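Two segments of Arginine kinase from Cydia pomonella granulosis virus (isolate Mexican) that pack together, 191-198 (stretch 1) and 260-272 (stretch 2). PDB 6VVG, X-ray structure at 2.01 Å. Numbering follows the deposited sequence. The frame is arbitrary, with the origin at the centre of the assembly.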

ATOM      1  N   GLN A 191       6.811  -0.461  12.037  1.00  9.92           N
ATOM      2  CA  GLN A 191       7.006  -1.871  12.337  1.00 15.25           C
ATOM      3  C   GLN A 191       5.823  -2.369  13.149  1.00  8.34           C
ATOM      4  O   GLN A 191       5.065  -1.582  13.722  1.00 10.25           O
ATOM      5  N   THR A 192       5.668  -3.694  13.186  1.00  9.93           N
ATOM      6  CA  THR A 192       4.533  -4.276  13.895  1.00  7.47           C
ATOM      7  C   THR A 192       4.534  -3.889  15.367  1.00  7.23           C
ATOM      8  O   THR A 192       3.465  -3.767  15.977  1.00  7.35           O
ATOM      9  N   SER A 193       5.716  -3.691  15.956  1.00  9.21           N
ATOM     10  CA  SER A 193       5.784  -3.358  17.375  1.00 10.68           C
ATOM     11  C   SER A 193       5.053  -2.057  17.682  1.00 11.16           C
ATOM     12  O   SER A 193       4.570  -1.870  18.805  1.00 11.93           O
ATOM     13  N   PHE A 194       4.968  -1.147  16.708  1.00  8.22           N
ATOM     14  CA  PHE A 194       4.157   0.054  16.885  1.00  8.68           C
ATOM     15  C   PHE A 194       2.733  -0.321  17.277  1.00 10.62           C
ATOM     16  O   PHE A 194       2.173   0.206  18.246  1.00  7.81           O
ATOM     17  N   ASP A 195       2.128  -1.228  16.505  1.00  8.86           N
ATOM     18  CA  ASP A 195       0.763  -1.661  16.777  1.00  8.55           C
ATOM     19  C   ASP A 195       0.678  -2.403  18.103  1.00  7.63           C
ATOM     20  O   ASP A 195      -0.267  -2.206  18.875  1.00  9.35           O
ATOM     21  N   TRP A 196       1.654  -3.269  18.386  1.00  7.39           N
ATOM     22  CA  TRP A 196       1.585  -4.075  19.600  1.00  9.91           C
ATOM     23  C   TRP A 196       1.639  -3.201  20.846  1.00  8.28           C
ATOM     24  O   TRP A 196       0.950  -3.479  21.833  1.00  6.58           O
ATOM     25  N   TRP A 197       2.449  -2.140  20.821  1.00  7.26           N
ATOM     26  CA  TRP A 197       2.479  -1.214  21.950  1.00 10.66           C
ATOM     27  C   TRP A 197       1.112  -0.575  22.161  1.00  8.46           C
ATOM     28  O   TRP A 197       0.610  -0.507  23.289  1.00  9.52           O
ATOM     29  N   ALA A 198       0.492  -0.103  21.078  1.00 11.22           N
ATOM     30  CA  ALA A 198      -0.846   0.470  21.186  1.00 11.78           C
ATOM     31  C   ALA A 198      -1.841  -0.558  21.707  1.00  9.89           C
ATOM     32  O   ALA A 198      -2.726  -0.227  22.504  1.00  8.77           O
ATOM     33  N   ASP A 260      11.960  -1.384  27.667  1.00 10.99           N
ATOM     34  CA  ASP A 260      12.965  -2.111  26.900  1.00 12.15           C
ATOM     35  C   ASP A 260      12.276  -3.160  26.036  1.00 10.20           C
ATOM     36  O   ASP A 260      11.617  -4.066  26.558  1.00 10.49           O
ATOM     37  N   ILE A 261      12.420  -3.038  24.714  1.00 10.67           N
ATOM     38  CA  ILE A 261      11.744  -3.981  23.828  1.00 12.82           C
ATOM     39  C   ILE A 261      12.244  -5.398  24.071  1.00 12.82           C
ATOM     40  O   ILE A 261      11.511  -6.371  23.856  1.00 10.01           O
ATOM     41  N   ASN A 262      13.485  -5.542  24.539  1.00 10.29           N
ATOM     42  CA  ASN A 262      14.038  -6.851  24.864  1.00 11.05           C
ATOM     43  C   ASN A 262      13.422  -7.459  26.115  1.00 17.92           C
ATOM     44  O   ASN A 262      13.772  -8.590  26.473  1.00 13.11           O
ATOM     45  N   SER A 263      12.521  -6.741  26.784  1.00 10.22           N
ATOM     46  CA  SER A 263      11.753  -7.278  27.900  1.00 13.93           C
ATOM     47  C   SER A 263      10.255  -7.204  27.625  1.00 12.58           C
ATOM     48  O   SER A 263       9.449  -7.350  28.548  1.00  8.69           O
ATOM     49  N   ARG A 264       9.875  -6.994  26.367  1.00 13.17           N
ATOM     50  CA  ARG A 264       8.507  -6.684  25.983  1.00 10.90           C
ATOM     51  C   ARG A 264       7.939  -7.780  25.091  1.00 11.85           C
ATOM     52  O   ARG A 264       8.672  -8.461  24.366  1.00  9.87           O
ATOM     53  N   LEU A 265       6.624  -7.961  25.176  1.00 10.92           N
ATOM     54  CA  LEU A 265       5.889  -8.763  24.201  1.00 11.39           C
ATOM     55  C   LEU A 265       5.708  -7.888  22.967  1.00 10.43           C
ATOM     56  O   LEU A 265       4.729  -7.150  22.839  1.00 14.54           O
ATOM     57  N   SER A 266       6.673  -7.955  22.052  1.00 10.60           N
ATOM     58  CA  SER A 266       6.713  -7.070  20.895  1.00  8.32           C
ATOM     59  C   SER A 266       6.412  -7.794  19.592  1.00  7.92           C
ATOM     60  O   SER A 266       6.537  -7.194  18.516  1.00  9.59           O
ATOM     61  N   THR A 267       6.027  -9.064  19.659  1.00  9.34           N
ATOM     62  CA  THR A 267       5.716  -9.854  18.481  1.00 10.49           C
ATOM     63  C   THR A 267       4.392 -10.575  18.693  1.00  9.27           C
ATOM     64  O   THR A 267       3.934 -10.754  19.824  1.00 11.05           O
ATOM     65  N   TYR A 268       3.785 -11.000  17.584  1.00  9.53           N
ATOM     66  CA  TYR A 268       2.548 -11.772  17.666  1.00  9.57           C
ATOM     67  C   TYR A 268       2.723 -13.002  18.548  1.00 11.43           C
ATOM     68  O   TYR A 268       1.916 -13.257  19.449  1.00 12.46           O
ATOM     69  N   ASP A 269       3.779 -13.780  18.296  1.00  8.99           N
ATOM     70  CA  ASP A 269       3.949 -15.049  18.999  1.00 12.96           C
ATOM     71  C   ASP A 269       4.136 -14.831  20.495  1.00 12.53           C
ATOM     72  O   ASP A 269       3.606 -15.594  21.313  1.00  9.08           O
ATOM     73  N   GLU A 270       4.890 -13.799  20.873  1.00  9.44           N
ATOM     74  CA  GLU A 270       5.050 -13.489  22.290  1.00  8.76           C
ATOM     75  C   GLU A 270       3.707 -13.149  22.921  1.00 13.55           C
ATOM     76  O   GLU A 270       3.360 -13.661  23.992  1.00 11.11           O
ATOM     77  N   ILE A 271       2.934 -12.284  22.263  1.00 11.93           N
ATOM     78  CA  ILE A 271       1.663 -11.840  22.828  1.00  8.85           C
ATOM     79  C   ILE A 271       0.707 -13.016  22.973  1.00 15.20           C
ATOM     80  O   ILE A 271       0.154 -13.262  24.051  1.00 14.45           O
ATOM     81  N   ILE A 272       0.503 -13.764  21.887  1.00 13.71           N
ATOM     82  CA  ILE A 272      -0.537 -14.784  21.861  1.00 12.89           C
ATOM     83  C   ILE A 272      -0.213 -15.969  22.758  1.00 16.78           C
ATOM     84  O   ILE A 272      -1.117 -16.735  23.112  1.00 13.04           O
TER

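Along stretch 2, Ile 261 is the first residue to reach the helix of stretch 1. Its side chain, t at both chi1 and chi2, sends CD1 to within 4.1 Å of Ser 193 CB, a van der Waals contact. Arg 264 points toward the helix, with chi1 and chi2 both t, and one face of its guanidinium is covered by Trp 197, whose CE3 is 3.7 Å from Arg 264 CZ. Trp 197 starts sideways, but its t rotamer brings the indole nearer. One water joins the stretches, donating to Ser 193 O (2.9 Å) and accepting from Arg 264 NH1 (2.8 Å); no direct hydrogen bond crosses.

At Ser 266 the backbones come closest, and a small side chain suits the tight spacing: Ser 266 CB is 4.4 Å from Ser 193 CB. Ser 266 O meets the edge of the Trp 196 indole, 3.1 Å from CD1. Thr 267 turns away and caps the following helix, its OG1 accepting from Glu 270 N (3.2 Å). Tyr 268 contributes its CB, 4.1 Å from Trp 196 CZ2, while its ring leads away. Finally Ile 271, m then t, points in and lays CD1 over one face of Trp 196, 3.3 Å from CD2, a CH-pi contact to the five-membered ring, to which an apolar methyl is well suited.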

ATOM      1  CB  GLN A 191       8.318  -2.102  13.095  1.00 10.92           C
ATOM      2  CG  GLN A 191       8.589  -1.074  14.183  1.00 14.18           C
ATOM      3  CD  GLN A 191       9.951  -1.250  14.833  1.00 24.56           C
ATOM      4  OE1 GLN A 191      10.129  -2.097  15.709  1.00 23.84           O
ATOM      5  NE2 GLN A 191      10.918  -0.444  14.407  1.00 16.22           N
ATOM      6  CB  THR A 192       4.535  -5.800  13.754  1.00 12.55           C
ATOM      7  OG1 THR A 192       5.780  -6.333  14.224  1.00  8.78           O
ATOM      8  CG2 THR A 192       4.325  -6.208  12.301  1.00 17.88           C
ATOM      9  CB  SER A 193       7.244  -3.271  17.828  1.00 14.39           C
ATOM     10  OG  SER A 193       7.889  -2.123  17.305  1.00  8.26           O
ATOM     11  CB  PHE A 194       4.122   0.880  15.596  1.00  9.67           C
ATOM     12  CG  PHE A 194       5.381   1.644  15.307  1.00 11.86           C
ATOM     13  CD1 PHE A 194       6.597   1.247  15.826  1.00 15.46           C
ATOM     14  CD2 PHE A 194       5.338   2.764  14.490  1.00 15.87           C
ATOM     15  CE1 PHE A 194       7.746   1.956  15.545  1.00 15.93           C
ATOM     16  CE2 PHE A 194       6.483   3.476  14.204  1.00 15.93           C
ATOM     17  CZ  PHE A 194       7.689   3.072  14.732  1.00 14.59           C
ATOM     18  CB  ASP A 195       0.261  -2.552  15.638  1.00  8.38           C
ATOM     19  CG  ASP A 195      -0.185  -1.760  14.421  1.00 12.40           C
ATOM     20  OD1 ASP A 195      -0.311  -0.524  14.522  1.00 12.08           O
ATOM     21  OD2 ASP A 195      -0.413  -2.379  13.361  1.00 13.88           O
ATOM     22  CB  TRP A 196       2.710  -5.111  19.604  1.00  6.46           C
ATOM     23  CG  TRP A 196       2.568  -6.113  18.492  1.00  9.78           C
ATOM     24  CD1 TRP A 196       3.563  -6.613  17.705  1.00  9.02           C
ATOM     25  CD2 TRP A 196       1.352  -6.723  18.036  1.00  8.10           C
ATOM     26  NE1 TRP A 196       3.043  -7.502  16.795  1.00  8.99           N
ATOM     27  CE2 TRP A 196       1.688  -7.586  16.977  1.00  7.34           C
ATOM     28  CE3 TRP A 196       0.011  -6.629  18.427  1.00  6.62           C
ATOM     29  CZ2 TRP A 196       0.734  -8.346  16.303  1.00  9.55           C
ATOM     30  CZ3 TRP A 196      -0.932  -7.381  17.756  1.00 11.43           C
ATOM     31  CH2 TRP A 196      -0.566  -8.231  16.707  1.00  6.35           C
ATOM     32  CB  TRP A 197       3.543  -0.139  21.725  1.00  8.78           C
ATOM     33  CG  TRP A 197       3.621   0.877  22.822  1.00  7.48           C
ATOM     34  CD1 TRP A 197       2.877   2.015  22.941  1.00  8.73           C
ATOM     35  CD2 TRP A 197       4.502   0.852  23.951  1.00  6.83           C
ATOM     36  NE1 TRP A 197       3.236   2.698  24.078  1.00  9.31           N
ATOM     37  CE2 TRP A 197       4.232   2.005  24.716  1.00 10.83           C
ATOM     38  CE3 TRP A 197       5.488  -0.033  24.392  1.00  8.38           C
ATOM     39  CZ2 TRP A 197       4.916   2.296  25.893  1.00  7.63           C
ATOM     40  CZ3 TRP A 197       6.167   0.257  25.561  1.00 10.78           C
ATOM     41  CH2 TRP A 197       5.878   1.413  26.298  1.00 10.78           C
ATOM     42  CB  ALA A 198      -1.294   1.014  19.829  1.00 13.11           C
ATOM     43  CB  ASP A 260      13.966  -2.764  27.853  1.00 12.36           C
ATOM     44  CG  ASP A 260      15.160  -3.368  27.137  1.00 21.93           C
ATOM     45  OD1 ASP A 260      15.107  -3.551  25.902  1.00 14.92           O
ATOM     46  OD2 ASP A 260      16.160  -3.665  27.824  1.00 29.05           O
ATOM     47  CB  ILE A 261      11.918  -3.559  22.354  1.00 11.33           C
ATOM     48  CG1 ILE A 261      10.883  -4.280  21.485  1.00 12.40           C
ATOM     49  CG2 ILE A 261      13.321  -3.866  21.871  1.00 10.82           C
ATOM     50  CD1 ILE A 261      10.602  -3.598  20.158  1.00 12.28           C
ATOM     51  CB  ASN A 262      15.552  -6.738  25.030  1.00 15.48           C
ATOM     52  CG  ASN A 262      16.246  -6.344  23.743  1.00 13.07           C
ATOM     53  OD1 ASN A 262      16.508  -7.186  22.887  1.00 16.70           O
ATOM     54  ND2 ASN A 262      16.536  -5.055  23.594  1.00 11.81           N
ATOM     55  CB  SER A 263      12.093  -6.530  29.189  1.00 13.10           C
ATOM     56  OG  SER A 263      13.421  -6.802  29.595  1.00 14.93           O
ATOM     57  CB  ARG A 264       8.453  -5.329  25.247  1.00  7.58           C
ATOM     58  CG  ARG A 264       7.059  -4.790  24.981  1.00 11.56           C
ATOM     59  CD  ARG A 264       7.071  -3.590  24.026  1.00 13.21           C
ATOM     60  NE  ARG A 264       8.119  -2.616  24.327  1.00 10.28           N
ATOM     61  CZ  ARG A 264       8.585  -1.727  23.457  1.00  8.56           C
ATOM     62  NH1 ARG A 264       8.096  -1.689  22.226  1.00 11.29           N
ATOM     63  NH2 ARG A 264       9.538  -0.877  23.817  1.00 11.24           N
ATOM     64  CB  LEU A 265       4.550  -9.225  24.762  1.00 12.50           C
ATOM     65  CG  LEU A 265       4.551  -9.898  26.132  1.00  9.24           C
ATOM     66  CD1 LEU A 265       3.123 -10.012  26.654  1.00 12.16           C
ATOM     67  CD2 LEU A 265       5.213 -11.258  26.074  1.00 10.38           C
ATOM     68  CB  SER A 266       8.079  -6.389  20.801  1.00  8.54           C
ATOM     69  OG  SER A 266       9.111  -7.354  20.685  1.00 11.49           O
ATOM     70  CB  THR A 267       6.810 -10.889  18.183  1.00 13.14           C
ATOM     71  OG1 THR A 267       6.866 -11.840  19.254  1.00 11.64           O
ATOM     72  CG2 THR A 267       8.164 -10.217  18.030  1.00 13.65           C
ATOM     73  CB  TYR A 268       2.095 -12.197  16.269  1.00 13.44           C
ATOM     74  CG  TYR A 268       1.007 -13.253  16.278  1.00 16.13           C
ATOM     75  CD1 TYR A 268      -0.287 -12.936  16.659  1.00 12.78           C
ATOM     76  CD2 TYR A 268       1.277 -14.567  15.913  1.00 19.86           C
ATOM     77  CE1 TYR A 268      -1.287 -13.889  16.670  1.00 12.13           C
ATOM     78  CE2 TYR A 268       0.280 -15.532  15.924  1.00 19.21           C
ATOM     79  CZ  TYR A 268      -0.999 -15.185  16.304  1.00 14.83           C
ATOM     80  OH  TYR A 268      -1.994 -16.139  16.315  1.00 22.21           O
ATOM     81  CB  ASP A 269       5.135 -15.814  18.413  1.00  9.25           C
ATOM     82  CG  ASP A 269       4.789 -16.517  17.112  1.00 12.36           C
ATOM     83  OD1 ASP A 269       3.957 -17.446  17.147  1.00 32.07           O
ATOM     84  OD2 ASP A 269       5.343 -16.142  16.057  1.00 25.40           O
ATOM     85  CB  GLU A 270       6.028 -12.329  22.468  1.00 11.30           C
ATOM     86  CG  GLU A 270       7.489 -12.710  22.372  1.00 17.15           C
ATOM     87  CD  GLU A 270       8.396 -11.498  22.323  1.00 15.06           C
ATOM     88  OE1 GLU A 270       8.104 -10.564  21.544  1.00 12.64           O
ATOM     89  OE2 GLU A 270       9.401 -11.477  23.062  1.00 12.63           O
ATOM     90  CB  ILE A 271       1.050 -10.730  21.954  1.00 12.41           C
ATOM     91  CG1 ILE A 271       1.972  -9.510  21.912  1.00  9.21           C
ATOM     92  CG2 ILE A 271      -0.333 -10.348  22.465  1.00 10.40           C
ATOM     93  CD1 ILE A 271       1.633  -8.531  20.801  1.00  9.65           C
ATOM     94  CB  ILE A 272      -0.766 -15.228  20.405  1.00 14.92           C
ATOM     95  CG1 ILE A 272      -2.145 -15.867  20.243  1.00 21.50           C
ATOM     96  CG2 ILE A 272       0.327 -16.192  19.954  1.00 18.79           C
ATOM     97  CD1 ILE A 272      -3.291 -14.892  20.385  1.00 16.41           C
TER
HETATM   98  O   HOH W   1       5.903  -3.113  21.098  1.00 13.42           O